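3-oxosteroid 1-dehydrogenase (Sterolibacterium denitrificans, PDB 7P18) probably catalyses the FAD-dependent 1,2-dehydrogenation of 3-oxosteroids, passing the electrons to an acceptor and leaving a 3-oxo-Delta(1)-steroid. Local coordinates at residues W54-S59 against L88-S93; A83-L88 against T504-R509; K161-A166 against R201-R206; A241-V246 against S514-E519. All blocks are in the same frame, centred on the assembly; numbering follows the deposited sequence. Where two conformers were deposited one is given.

Contact 1. Residues W54-S59 against L88-S93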
loop_
_atom_site.group_PDB
_atom_site.type_symbol
_atom_site.label_atom_id
_atom_site.label_comp_id
_atom_site.label_asym_id
_atom_site.label_seq_id
_atom_site.Cartn_x
_atom_site.Cartn_y
_atom_site.Cartn_z
ATOM N N TRP A 54 -7.523 -7.601 1.243
ATOM C CA TRP A 54 -7.947 -8.184 2.529
ATOM C C TRP A 54 -9.422 -8.583 2.401
ATOM O O TRP A 54 -10.286 -7.705 2.387
ATOM C CB TRP A 54 -7.704 -7.215 3.673
ATOM C CG TRP A 54 -8.004 -7.799 5.011
ATOM C CD1 TRP A 54 -7.222 -8.664 5.718
ATOM C CD2 TRP A 54 -9.148 -7.527 5.836
ATOM N NE1 TRP A 54 -7.778 -8.905 6.931
ATOM C CE2 TRP A 54 -8.979 -8.253 7.021
ATOM C CE3 TRP A 54 -10.299 -6.753 5.681
ATOM C CZ2 TRP A 54 -9.922 -8.249 8.050
ATOM C CZ3 TRP A 54 -11.222 -6.729 6.704
ATOM C CH2 TRP A 54 -11.043 -7.478 7.866
ATOM N N ILE A 55 -9.660 -9.879 2.235
ATOM C CA ILE A 55 -10.984 -10.423 1.829
ATOM C C ILE A 55 -11.425 -11.397 2.911
ATOM O O ILE A 55 -11.183 -12.604 2.845
ATOM C CB ILE A 55 -10.943 -11.092 0.436
ATOM C CG1 ILE A 55 -10.201 -10.264 -0.613
ATOM C CG2 ILE A 55 -12.368 -11.423 -0.010
ATOM C CD1 ILE A 55 -10.922 -8.981 -1.037
ATOM N N PRO A 56 -12.163 -10.915 3.920
ATOM C CA PRO A 56 -12.654 -11.827 4.947
ATOM C C PRO A 56 -13.594 -12.836 4.261
ATOM O O PRO A 56 -14.315 -12.470 3.371
ATOM C CB PRO A 56 -13.363 -10.927 5.952
ATOM C CG PRO A 56 -12.781 -9.538 5.659
ATOM C CD PRO A 56 -12.543 -9.510 4.170
ATOM N N ASN A 57 -13.558 -14.064 4.766
ATOM C CA ASN A 57 -14.531 -15.131 4.430
ATOM C C ASN A 57 -14.443 -15.435 2.936
ATOM O O ASN A 57 -15.503 -15.796 2.311
ATOM C CB ASN A 57 -15.940 -14.746 4.857
ATOM C CG ASN A 57 -16.871 -15.944 4.975
ATOM O OD1 ASN A 57 -16.447 -17.110 5.206
ATOM N ND2 ASN A 57 -18.150 -15.624 4.866
ATOM N N ASN A 58 -13.263 -15.277 2.325
ATOM C CA ASN A 58 -13.119 -15.654 0.890
ATOM C C ASN A 58 -13.249 -17.191 0.804
ATOM O O ASN A 58 -12.928 -17.914 1.804
ATOM C CB ASN A 58 -11.834 -15.104 0.267
ATOM C CG ASN A 58 -10.579 -15.736 0.800
ATOM O OD1 ASN A 58 -10.291 -16.886 0.450
ATOM N ND2 ASN A 58 -9.841 -15.018 1.659
ATOM N N SER A 59 -13.624 -17.660 -0.396
ATOM C CA SER A 59 -13.977 -19.069 -0.720
ATOM C C SER A 59 -12.765 -20.003 -0.628
ATOM O O SER A 59 -12.968 -21.227 -0.661
ATOM C CB SER A 59 -14.624 -19.141 -2.093
ATOM O OG SER A 59 -13.667 -18.898 -3.132
ATOM N N LEU A 88 -20.946 -3.458 6.236
ATOM C CA LEU A 88 -21.742 -4.621 5.749
ATOM C C LEU A 88 -21.498 -4.797 4.256
ATOM O O LEU A 88 -21.293 -5.921 3.804
ATOM C CB LEU A 88 -23.233 -4.403 6.028
ATOM C CG LEU A 88 -23.600 -4.241 7.505
ATOM C CD1 LEU A 88 -25.059 -3.810 7.651
ATOM C CD2 LEU A 88 -23.331 -5.516 8.279
ATOM N N ALA A 89 -21.539 -3.699 3.509
ATOM C CA ALA A 89 -21.383 -3.721 2.039
ATOM C C ALA A 89 -19.993 -4.255 1.662
ATOM O O ALA A 89 -19.868 -5.050 0.691
ATOM C CB ALA A 89 -21.647 -2.346 1.500
ATOM N N TYR A 90 -18.959 -3.845 2.396
ATOM C CA TYR A 90 -17.569 -4.311 2.118
ATOM C C TYR A 90 -17.512 -5.837 2.278
ATOM O O TYR A 90 -16.963 -6.552 1.429
ATOM C CB TYR A 90 -16.533 -3.629 3.012
ATOM C CG TYR A 90 -15.147 -4.111 2.675
ATOM C CD1 TYR A 90 -14.541 -3.707 1.491
ATOM C CD2 TYR A 90 -14.465 -5.013 3.465
ATOM C CE1 TYR A 90 -13.273 -4.156 1.133
ATOM C CE2 TYR A 90 -13.210 -5.490 3.106
ATOM C CZ TYR A 90 -12.614 -5.051 1.932
ATOM O OH TYR A 90 -11.374 -5.463 1.553
ATOM N N LEU A 91 -18.055 -6.351 3.368
ATOM C CA LEU A 91 -17.990 -7.795 3.683
ATOM C C LEU A 91 -18.856 -8.591 2.710
ATOM O O LEU A 91 -18.438 -9.703 2.316
ATOM C CB LEU A 91 -18.397 -8.002 5.135
ATOM C CG LEU A 91 -17.487 -7.344 6.150
ATOM C CD1 LEU A 91 -18.046 -7.491 7.563
ATOM C CD2 LEU A 91 -16.061 -7.872 6.101
ATOM N N GLU A 92 -19.991 -8.038 2.295
ATOM C CA GLU A 92 -20.839 -8.660 1.262
ATOM C C GLU A 92 -20.074 -8.786 -0.055
ATOM O O GLU A 92 -20.070 -9.873 -0.635
ATOM C CB GLU A 92 -22.115 -7.836 1.042
ATOM C CG GLU A 92 -23.012 -8.423 -0.036
ATOM C CD GLU A 92 -24.251 -7.640 -0.386
ATOM O OE1 GLU A 92 -24.350 -6.486 0.004
ATOM O OE2 GLU A 92 -25.124 -8.207 -1.005
ATOM N N SER A 93 -19.454 -7.699 -0.529
ATOM C CA SER A 93 -18.985 -7.584 -1.929
ATOM C C SER A 93 -17.526 -8.013 -2.107
ATOM O O SER A 93 -17.211 -8.446 -3.199
ATOM C CB SER A 93 -19.219 -6.204 -2.454
ATOM O OG SER A 93 -20.598 -5.893 -2.458
HETATM O O HOH W 1 -16.609 -11.059 4.034
#
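The hydroxyl of Tyr-90 donates a short hydrogen bond to the backbone carbonyl of Trp-54, with OH 2.6 Å from O. The donor lies 19° off the carbonyl plane, and the C=O...OH angle is 154°. The carbonyl oxygen sits at the edge of the phenol ring, near its plane. CG of Tyr-90 is anti to the backbone N (chi1 -179°), and the far end of the side chain comes near the loop. The Trp-54 and Tyr-90 side chains cross at about a right angle, with CE3 of Trp-54 4.1 Å from CE2 of Tyr-90. The other end of the indole is held elsewhere: its NE1 donates to Asp-117. A phenylalanine in place of Tyr-90 would probably leave the Trp-54 carbonyl without this donor. Pro-56 is the second apolar anchor. Its CG meets CD2 of Leu-91 at 3.7 Å, and the same CG stands 3.3 Å above the plane of the Trp-54 ring, toward its rim. A water adds a polar link by donating to O of Pro-56 at 2.8 Å and to O of Leu-91 at 2.9 Å. The loop opens with a type II turn from Ile-55 to Asn-58, just after strand 53-54. Helix 84-104 meets it here. Helix 67-78 packs on Pro-56 and Leu-91, and helix 543-559 packs on Tyr-90.

Contact 2. Residues A83-L88 against T504-R509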
loop_
_atom_site.group_PDB
_atom_site.type_symbol
_atom_site.label_atom_id
_atom_site.label_comp_id
_atom_site.label_asym_id
_atom_site.label_seq_id
_atom_site.Cartn_x
_atom_site.Cartn_y
_atom_site.Cartn_z
ATOM N N ALA A 83 -20.004 4.517 8.691
ATOM C CA ALA A 83 -21.413 4.050 8.634
ATOM C C ALA A 83 -21.425 2.517 8.597
ATOM O O ALA A 83 -20.738 1.907 7.772
ATOM C CB ALA A 83 -22.129 4.648 7.454
ATOM N N GLU A 84 -22.202 1.884 9.465
ATOM C CA GLU A 84 -22.180 0.404 9.528
ATOM C C GLU A 84 -22.552 -0.197 8.170
ATOM O O GLU A 84 -22.011 -1.268 7.818
ATOM C CB GLU A 84 -23.060 -0.114 10.671
ATOM C CG GLU A 84 -22.984 -1.622 10.819
ATOM C CD GLU A 84 -23.976 -2.194 11.818
ATOM O OE1 GLU A 84 -25.192 -2.189 11.494
ATOM O OE2 GLU A 84 -23.543 -2.634 12.885
ATOM N N ASP A 85 -23.457 0.414 7.410
ATOM C CA ASP A 85 -23.909 -0.177 6.127
ATOM C C ASP A 85 -22.735 -0.249 5.142
ATOM O O ASP A 85 -22.765 -1.114 4.257
ATOM C CB ASP A 85 -25.136 0.513 5.533
ATOM C CG ASP A 85 -24.989 1.954 5.108
ATOM O OD1 ASP A 85 -23.930 2.557 5.396
ATOM O OD2 ASP A 85 -25.961 2.493 4.498
ATOM N N ARG A 86 -21.743 0.622 5.255
ATOM C CA ARG A 86 -20.529 0.520 4.409
ATOM C C ARG A 86 -19.699 -0.696 4.831
ATOM O O ARG A 86 -19.111 -1.315 3.966
ATOM C CB ARG A 86 -19.668 1.778 4.548
ATOM C CG ARG A 86 -20.298 3.032 3.968
ATOM C CD ARG A 86 -19.449 4.246 4.231
ATOM N NE ARG A 86 -18.186 4.136 3.497
ATOM C CZ ARG A 86 -17.075 4.844 3.779
ATOM N NH1 ARG A 86 -17.034 5.692 4.794
ATOM N NH2 ARG A 86 -15.989 4.640 3.049
ATOM N N LEU A 87 -19.566 -0.969 6.120
ATOM C CA LEU A 87 -18.871 -2.185 6.608
ATOM C C LEU A 87 -19.611 -3.437 6.116
ATOM O O LEU A 87 -18.931 -4.379 5.630
ATOM C CB LEU A 87 -18.800 -2.203 8.129
ATOM C CG LEU A 87 -18.135 -0.992 8.795
ATOM C CD1 LEU A 87 -18.117 -1.205 10.286
ATOM C CD2 LEU A 87 -16.739 -0.792 8.289
ATOM N N LEU A 88 -20.946 -3.458 6.236
ATOM C CA LEU A 88 -21.742 -4.621 5.749
ATOM C C LEU A 88 -21.498 -4.797 4.256
ATOM O O LEU A 88 -21.293 -5.921 3.804
ATOM C CB LEU A 88 -23.233 -4.403 6.028
ATOM C CG LEU A 88 -23.600 -4.241 7.505
ATOM C CD1 LEU A 88 -25.059 -3.810 7.651
ATOM C CD2 LEU A 88 -23.331 -5.516 8.279
ATOM N N THR A 504 -18.360 8.788 0.967
ATOM C CA THR A 504 -19.252 7.990 0.124
ATOM C C THR A 504 -20.212 7.172 0.994
ATOM O O THR A 504 -19.960 7.002 2.216
ATOM C CB THR A 504 -18.470 7.044 -0.808
ATOM O OG1 THR A 504 -17.674 6.125 -0.028
ATOM C CG2 THR A 504 -17.592 7.851 -1.740
ATOM N N ASP A 505 -21.217 6.618 0.340
ATOM C CA ASP A 505 -22.178 5.650 0.914
ATOM C C ASP A 505 -21.728 4.251 0.512
ATOM O O ASP A 505 -20.634 4.087 -0.078
ATOM C CB ASP A 505 -23.622 5.964 0.513
ATOM C CG ASP A 505 -23.958 5.735 -0.947
ATOM O OD1 ASP A 505 -23.130 5.114 -1.667
ATOM O OD2 ASP A 505 -25.077 6.159 -1.368
ATOM N N LYS A 506 -22.564 3.259 0.831
ATOM C CA LYS A 506 -22.264 1.821 0.655
ATOM C C LYS A 506 -22.108 1.451 -0.814
ATOM O O LYS A 506 -21.566 0.391 -1.092
ATOM C CB LYS A 506 -23.373 0.993 1.310
ATOM C CG LYS A 506 -24.719 1.131 0.622
ATOM C CD LYS A 506 -25.772 0.204 1.151
ATOM C CE LYS A 506 -27.085 0.438 0.442
ATOM N NZ LYS A 506 -28.145 -0.263 1.182
ATOM N N ASP A 507 -22.572 2.282 -1.732
ATOM C CA ASP A 507 -22.516 2.016 -3.184
ATOM C C ASP A 507 -21.505 2.960 -3.860
ATOM O O ASP A 507 -21.537 3.103 -5.098
ATOM C CB ASP A 507 -23.918 2.123 -3.779
ATOM C CG ASP A 507 -24.824 1.006 -3.280
ATOM O OD1 ASP A 507 -24.409 -0.150 -3.386
ATOM O OD2 ASP A 507 -25.910 1.325 -2.757
ATOM N N ALA A 508 -20.639 3.571 -3.066
ATOM C CA ALA A 508 -19.533 4.466 -3.492
ATOM C C ALA A 508 -20.046 5.791 -4.046
ATOM O O ALA A 508 -19.246 6.519 -4.708
ATOM C CB ALA A 508 -18.678 3.744 -4.492
ATOM N N ARG A 509 -21.296 6.165 -3.751
ATOM C CA ARG A 509 -21.828 7.467 -4.210
ATOM C C ARG A 509 -21.216 8.563 -3.360
ATOM O O ARG A 509 -21.173 8.442 -2.110
ATOM C CB ARG A 509 -23.361 7.487 -4.120
ATOM C CG ARG A 509 -23.989 6.552 -5.131
ATOM C CD ARG A 509 -25.496 6.784 -5.268
ATOM N NE ARG A 509 -26.182 6.386 -4.060
ATOM C CZ ARG A 509 -27.500 6.403 -3.902
ATOM N NH1 ARG A 509 -28.284 6.825 -4.886
ATOM N NH2 ARG A 509 -28.024 6.008 -2.755
HETATM O O HOH W 2 -17.926 3.370 0.762
#
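Helix 84-104 comes close to the 504-509 loop in its first turn, where CA of Arg-86 is 4.3 Å from CA of Lys-506. The Arg-86 side chain runs over the loop backbone. Its CD lies 3.5 Å from O of Thr-504, and that oxygen sits over one face of the guanidinium. The chain bends at chi3 (66°), which places NE. A water accepts from NE of Arg-86 at 2.9 Å and donates to O of Asp-505 at 2.9 Å. At its far end NH2 of Arg-86 donates to the carbonyl of Ala-529. An alanine in place of Arg-86 would probably leave this water and the Ala-529 carbonyl without their donors. The loop contains a type I turn from Asp-505 to Ala-508, leading into strand 509-511. Asp-505 braces it from within. Its OD1 accepts from N of Asp-507, an Asx turn, and from N of Arg-509, the two coming from opposite faces of the carboxylate plane. OD2 of Asp-505 uses its syn lone pair for a salt bridge to NE of Arg-509 at 2.9 Å. On the more exposed flank, CB of Lys-506 rests 3.7 Å from O of Asp-85. NZ of Lys-506 stands 4.8 Å from OD2 of Asp-85, not in contact.

Contact 3. Residues K161-A166 against R201-R206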
loop_
_atom_site.group_PDB
_atom_site.type_symbol
_atom_site.label_atom_id
_atom_site.label_comp_id
_atom_site.label_asym_id
_atom_site.label_seq_id
_atom_site.Cartn_x
_atom_site.Cartn_y
_atom_site.Cartn_z
ATOM N N LYS A 161 15.755 -8.366 -10.160
ATOM C CA LYS A 161 15.490 -8.917 -11.514
ATOM C C LYS A 161 14.158 -9.687 -11.539
ATOM O O LYS A 161 13.282 -9.347 -12.358
ATOM C CB LYS A 161 16.627 -9.847 -11.955
ATOM C CG LYS A 161 18.014 -9.207 -11.993
ATOM C CD LYS A 161 18.974 -9.842 -12.984
ATOM C CE LYS A 161 20.430 -9.709 -12.577
ATOM N NZ LYS A 161 20.799 -8.309 -12.262
ATOM N N ALA A 162 14.044 -10.717 -10.695
ATOM C CA ALA A 162 13.065 -11.817 -10.835
ATOM C C ALA A 162 11.833 -11.537 -9.966
ATOM O O ALA A 162 11.988 -11.259 -8.768
ATOM C CB ALA A 162 13.707 -13.131 -10.473
ATOM N N SER A 163 10.659 -11.578 -10.585
ATOM C CA SER A 163 9.356 -11.344 -9.894
ATOM C C SER A 163 9.104 -12.517 -8.940
ATOM O O SER A 163 9.373 -13.676 -9.357
ATOM C CB SER A 163 8.270 -11.180 -10.877
ATOM O OG SER A 163 8.446 -9.968 -11.606
ATOM N N MET A 164 8.625 -12.236 -7.718
ATOM C CA MET A 164 8.104 -13.281 -6.790
ATOM C C MET A 164 6.752 -12.862 -6.199
ATOM O O MET A 164 6.473 -11.650 -6.115
ATOM C CB MET A 164 9.076 -13.500 -5.637
ATOM C CG MET A 164 10.486 -13.912 -6.114
ATOM S SD MET A 164 11.642 -14.005 -4.737
ATOM C CE MET A 164 11.348 -12.444 -3.873
ATOM N N THR A 165 5.959 -13.850 -5.776
ATOM C CA THR A 165 4.759 -13.659 -4.931
ATOM C C THR A 165 5.254 -13.405 -3.524
ATOM O O THR A 165 6.408 -13.780 -3.221
ATOM C CB THR A 165 3.851 -14.892 -4.965
ATOM O OG1 THR A 165 4.578 -15.994 -4.407
ATOM C CG2 THR A 165 3.401 -15.207 -6.371
ATOM N N ALA A 166 4.435 -12.785 -2.690
ATOM C CA ALA A 166 4.716 -12.598 -1.248
ATOM C C ALA A 166 4.870 -13.973 -0.599
ATOM O O ALA A 166 5.742 -14.129 0.271
ATOM C CB ALA A 166 3.641 -11.792 -0.572
ATOM N N ARG A 201 15.138 -6.713 -20.413
ATOM C CA ARG A 201 15.819 -7.014 -19.120
ATOM C C ARG A 201 14.794 -7.107 -17.965
ATOM O O ARG A 201 15.200 -7.469 -16.851
ATOM C CB ARG A 201 16.875 -5.950 -18.817
ATOM C CG ARG A 201 17.797 -5.659 -19.997
ATOM C CD ARG A 201 19.130 -5.023 -19.628
ATOM N NE ARG A 201 19.896 -5.810 -18.671
ATOM C CZ ARG A 201 20.524 -6.962 -18.933
ATOM N NH1 ARG A 201 20.494 -7.494 -20.145
ATOM N NH2 ARG A 201 21.185 -7.588 -17.971
ATOM N N HIS A 202 13.529 -6.740 -18.197
ATOM C CA HIS A 202 12.400 -6.915 -17.233
ATOM C C HIS A 202 11.945 -8.376 -17.249
ATOM O O HIS A 202 11.794 -8.941 -18.354
ATOM C CB HIS A 202 11.208 -6.026 -17.613
ATOM C CG HIS A 202 11.478 -4.564 -17.509
ATOM N ND1 HIS A 202 12.033 -4.001 -16.376
ATOM C CD2 HIS A 202 11.225 -3.554 -18.368
ATOM C CE1 HIS A 202 12.132 -2.695 -16.544
ATOM N NE2 HIS A 202 11.640 -2.400 -17.776
ATOM N N ASP A 203 11.676 -8.950 -16.074
ATOM C CA ASP A 203 11.014 -10.274 -15.993
ATOM C C ASP A 203 9.677 -10.141 -16.704
ATOM O O ASP A 203 8.926 -9.168 -16.438
ATOM C CB ASP A 203 10.889 -10.746 -14.544
ATOM C CG ASP A 203 10.497 -12.194 -14.375
ATOM O OD1 ASP A 203 10.060 -12.825 -15.368
ATOM O OD2 ASP A 203 10.569 -12.652 -13.216
ATOM N N ARG A 204 9.432 -11.048 -17.637
ATOM C CA ARG A 204 8.153 -11.215 -18.359
ATOM C C ARG A 204 7.017 -11.540 -17.361
ATOM O O ARG A 204 5.841 -11.182 -17.627
ATOM C CB ARG A 204 8.323 -12.375 -19.340
ATOM C CG ARG A 204 7.070 -12.693 -20.133
ATOM C CD ARG A 204 7.405 -13.533 -21.343
ATOM N NE ARG A 204 7.786 -14.867 -20.953
ATOM C CZ ARG A 204 6.958 -15.898 -20.893
ATOM N NH1 ARG A 204 5.677 -15.759 -21.186
ATOM N NH2 ARG A 204 7.424 -17.078 -20.530
ATOM N N LYS A 205 7.351 -12.324 -16.352
ATOM C CA LYS A 205 6.443 -12.656 -15.229
ATOM C C LYS A 205 6.449 -11.470 -14.273
ATOM O O LYS A 205 7.553 -11.021 -13.839
ATOM C CB LYS A 205 6.859 -13.932 -14.500
ATOM C CG LYS A 205 6.885 -15.192 -15.354
ATOM C CD LYS A 205 5.567 -15.498 -15.955
ATOM C CE LYS A 205 5.605 -16.745 -16.797
ATOM N NZ LYS A 205 4.243 -17.291 -16.974
ATOM N N ARG A 206 5.257 -10.992 -13.945
ATOM C CA ARG A 206 5.073 -9.905 -12.956
ATOM C C ARG A 206 4.421 -10.492 -11.697
ATOM O O ARG A 206 3.596 -11.406 -11.793
ATOM C CB ARG A 206 4.256 -8.784 -13.607
ATOM C CG ARG A 206 4.695 -8.339 -14.997
ATOM C CD ARG A 206 6.169 -7.998 -15.107
ATOM N NE ARG A 206 6.622 -6.999 -14.163
ATOM C CZ ARG A 206 7.884 -6.803 -13.775
ATOM N NH1 ARG A 206 8.877 -7.546 -14.239
ATOM N NH2 ARG A 206 8.160 -5.852 -12.901
HETATM O O HOH W 3 11.641 -7.450 -13.593
#
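Two direct hydrogen bonds join the segments, and both start from Ser-163. Its backbone N donates to OD2 of Asp-203 at 2.8 Å, a nearly straight bond (163° at the hydrogen) on the anti side of the carboxylate. Its OG donates to O of Lys-205 at 2.6 Å. OG of Ser-163 is anti to the carbonyl carbon (chi1 -68°), and it also stands over one face of the Arg-206 guanidinium, toward the rim. A water makes the third link. It donates to O of Lys-161 at 2.8 Å and accepts from N of Asp-203 and from NH1 of Arg-206. Within 201-206, OD1 of Asp-203 accepts from N of Lys-205 in an Asx turn. NH1 of Arg-206 bends back to O of Asp-203 at 2.7 Å. CB of Asp-203 lies 3.5 Å from O of Lys-161. The contact joins strand 162-163, antiparallel to 157-158, to strand 205-206, which pairs with 131-138. Lys-161 and Ala-162 form a classic beta bulge facing Leu-158, and Ala-166 touches the bound steroid. The contact is mainly polar and largely buried. OD2 of Asp-203 also forms a salt bridge with Arg-189, whose charge would probably favour the ionised carboxylate.

Contact 4. Residues A241-V246 against S514-E519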
loop_
_atom_site.group_PDB
_atom_site.type_symbol
_atom_site.label_atom_id
_atom_site.label_comp_id
_atom_site.label_asym_id
_atom_site.label_seq_id
_atom_site.Cartn_x
_atom_site.Cartn_y
_atom_site.Cartn_z
ATOM N N ALA A 241 -30.321 23.480 -11.290
ATOM C CA ALA A 241 -30.328 24.743 -10.524
ATOM C C ALA A 241 -30.232 24.423 -9.023
ATOM O O ALA A 241 -29.396 25.073 -8.366
ATOM C CB ALA A 241 -31.543 25.578 -10.875
ATOM N N GLU A 242 -30.995 23.447 -8.510
ATOM C CA GLU A 242 -31.193 23.252 -7.040
ATOM C C GLU A 242 -30.257 22.181 -6.484
ATOM O O GLU A 242 -29.701 22.380 -5.392
ATOM C CB GLU A 242 -32.597 22.772 -6.715
ATOM C CG GLU A 242 -33.659 23.455 -7.536
ATOM C CD GLU A 242 -35.024 23.096 -7.024
ATOM O OE1 GLU A 242 -35.322 21.883 -6.994
ATOM O OE2 GLU A 242 -35.756 24.019 -6.602
ATOM N N ASN A 243 -30.193 21.046 -7.166
ATOM C CA ASN A 243 -29.283 19.933 -6.818
ATOM C C ASN A 243 -28.458 19.607 -8.054
ATOM O O ASN A 243 -29.051 19.198 -9.043
ATOM C CB ASN A 243 -30.055 18.725 -6.301
ATOM C CG ASN A 243 -30.535 18.923 -4.876
ATOM O OD1 ASN A 243 -31.645 18.532 -4.556
ATOM N ND2 ASN A 243 -29.717 19.518 -4.015
ATOM N N LYS A 244 -27.147 19.824 -7.977
ATOM C CA LYS A 244 -26.196 19.547 -9.074
ATOM C C LYS A 244 -26.044 18.029 -9.236
ATOM O O LYS A 244 -25.868 17.289 -8.229
ATOM C CB LYS A 244 -24.878 20.269 -8.791
ATOM C CG LYS A 244 -24.975 21.783 -8.823
ATOM C CD LYS A 244 -25.695 22.268 -10.061
ATOM C CE LYS A 244 -25.638 23.766 -10.253
ATOM N NZ LYS A 244 -26.633 24.433 -9.380
ATOM N N ARG A 245 -26.113 17.595 -10.482
ATOM C CA ARG A 245 -25.850 16.217 -10.936
ATOM C C ARG A 245 -24.594 16.313 -11.792
ATOM O O ARG A 245 -24.409 17.345 -12.445
ATOM C CB ARG A 245 -27.050 15.696 -11.742
ATOM C CG ARG A 245 -26.849 14.357 -12.433
ATOM C CD ARG A 245 -28.149 13.855 -13.029
ATOM N NE ARG A 245 -28.641 14.801 -14.016
ATOM C CZ ARG A 245 -28.659 14.623 -15.338
ATOM N NH1 ARG A 245 -28.198 13.504 -15.882
ATOM N NH2 ARG A 245 -29.151 15.577 -16.116
ATOM N N VAL A 246 -23.779 15.270 -11.792
ATOM C CA VAL A 246 -22.526 15.243 -12.587
ATOM C C VAL A 246 -22.849 14.533 -13.886
ATOM O O VAL A 246 -23.376 13.391 -13.828
ATOM C CB VAL A 246 -21.381 14.551 -11.820
ATOM C CG1 VAL A 246 -20.265 14.144 -12.751
ATOM C CG2 VAL A 246 -20.876 15.454 -10.724
ATOM N N SER A 514 -24.963 17.421 3.444
ATOM C CA SER A 514 -26.271 16.975 3.990
ATOM C C SER A 514 -26.443 15.465 3.865
ATOM O O SER A 514 -27.556 15.030 4.093
ATOM C CB SER A 514 -27.411 17.703 3.324
ATOM O OG SER A 514 -27.280 19.102 3.552
ATOM N N ASP A 515 -25.383 14.704 3.556
ATOM C CA ASP A 515 -25.448 13.231 3.342
ATOM C C ASP A 515 -26.348 12.889 2.150
ATOM O O ASP A 515 -26.770 11.740 2.050
ATOM C CB ASP A 515 -25.931 12.478 4.593
ATOM C CG ASP A 515 -24.935 12.520 5.743
ATOM O OD1 ASP A 515 -23.756 12.105 5.534
ATOM O OD2 ASP A 515 -25.339 12.970 6.843
ATOM N N ARG A 516 -26.593 13.824 1.240
ATOM C CA ARG A 516 -27.353 13.552 -0.004
ATOM C C ARG A 516 -26.382 13.136 -1.098
ATOM O O ARG A 516 -25.409 13.852 -1.353
ATOM C CB ARG A 516 -28.127 14.808 -0.401
ATOM C CG ARG A 516 -29.012 14.605 -1.619
ATOM C CD ARG A 516 -29.786 15.846 -2.052
ATOM N NE ARG A 516 -30.574 15.574 -3.257
ATOM C CZ ARG A 516 -30.103 15.586 -4.521
ATOM N NH1 ARG A 516 -28.834 15.877 -4.788
ATOM N NH2 ARG A 516 -30.917 15.309 -5.529
ATOM N N PRO A 517 -26.601 11.991 -1.785
ATOM C CA PRO A 517 -25.783 11.620 -2.930
ATOM C C PRO A 517 -25.777 12.704 -4.011
ATOM O O PRO A 517 -26.837 13.260 -4.348
ATOM C CB PRO A 517 -26.401 10.340 -3.497
ATOM C CG PRO A 517 -27.165 9.788 -2.328
ATOM C CD PRO A 517 -27.620 10.973 -1.505
ATOM N N ILE A 518 -24.585 12.974 -4.538
ATOM C CA ILE A 518 -24.423 13.761 -5.780
ATOM C C ILE A 518 -24.663 12.794 -6.925
ATOM O O ILE A 518 -23.852 11.902 -7.163
ATOM C CB ILE A 518 -23.063 14.474 -5.842
ATOM C CG1 ILE A 518 -22.873 15.375 -4.627
ATOM C CG2 ILE A 518 -22.937 15.248 -7.137
ATOM C CD1 ILE A 518 -21.502 16.042 -4.532
ATOM N N GLU A 519 -25.841 12.906 -7.535
ATOM C CA GLU A 519 -26.267 12.039 -8.653
ATOM C C GLU A 519 -25.172 12.052 -9.713
ATOM O O GLU A 519 -24.731 13.158 -10.036
ATOM C CB GLU A 519 -27.551 12.568 -9.307
ATOM C CG GLU A 519 -28.744 12.585 -8.381
ATOM C CD GLU A 519 -29.173 11.201 -7.916
ATOM O OE1 GLU A 519 -29.088 10.263 -8.738
ATOM O OE2 GLU A 519 -29.585 11.062 -6.736
HETATM O O HOH W 4 -27.619 15.429 -7.181
#
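Asn-243 lays its amide flat on the guanidinium of Arg-516, the two planes 14° apart. OD1 of Asn-243 lies over the centre of that group, 3.3 Å from CZ of Arg-516. It is a stack and not a hydrogen bond, since the angles to NE and NH2 are poor. CB of Asn-243 also touches NH1 of Arg-516, at 3.4 Å. The arginine chain is extended from CG to NE, and its guanidinium lies against Asn-243. Lys-244 takes part through its carbonyl. The oxygen meets CG2 of Ile-518 at 3.7 Å and accepts from a water. That water in turn accepts from NH1 of Arg-516, at the edge of the guanidinium and in its plane, and from N of Glu-519. One water thus ties three groups together. At Arg-245 the aliphatic part counts: CG lies 3.7 Å from CB of Glu-519, while NH2 pairs with Glu-239. CA of Arg-245 makes a CA-H...O contact with O of Glu-519. Val-246 N donates to the same oxygen at 2.9 Å, nearly straight (169°) and in the carbonyl plane. CG2 of Val-246 meets CG2 of Ile-518 at 4.1 Å. The contact joins the start of strand 245-253 to the corner after strand 517-518. Strand 233-239 flanks Val-246, and strand 509-511 packs on Ile-518.

Overall arrangement
Contacts 1 and 2 share helix 84-104 and Leu-88, and they meet: CB of Ala-89 is 3.8 Å from CB of Lys-506. Contact 4 adjoins contact 2, with CZ of Arg-509 3.7 Å from CG of Pro-517. The centres of contacts 2 and 4 are about 17 Å apart. Contact 3 lies across the chain's centre from contact 2, with centres about 37 Å apart. Contact 1 is near the active site, the Trp-54 side chain being about 7 Å from both FAD and the bound steroid. Contact 3 reaches the steroid pocket through Ala-166. Contacts 2 and 4 are more remote, the side chains of Thr-504 and Val-246 being about 12 Å and 14 Å from FAD.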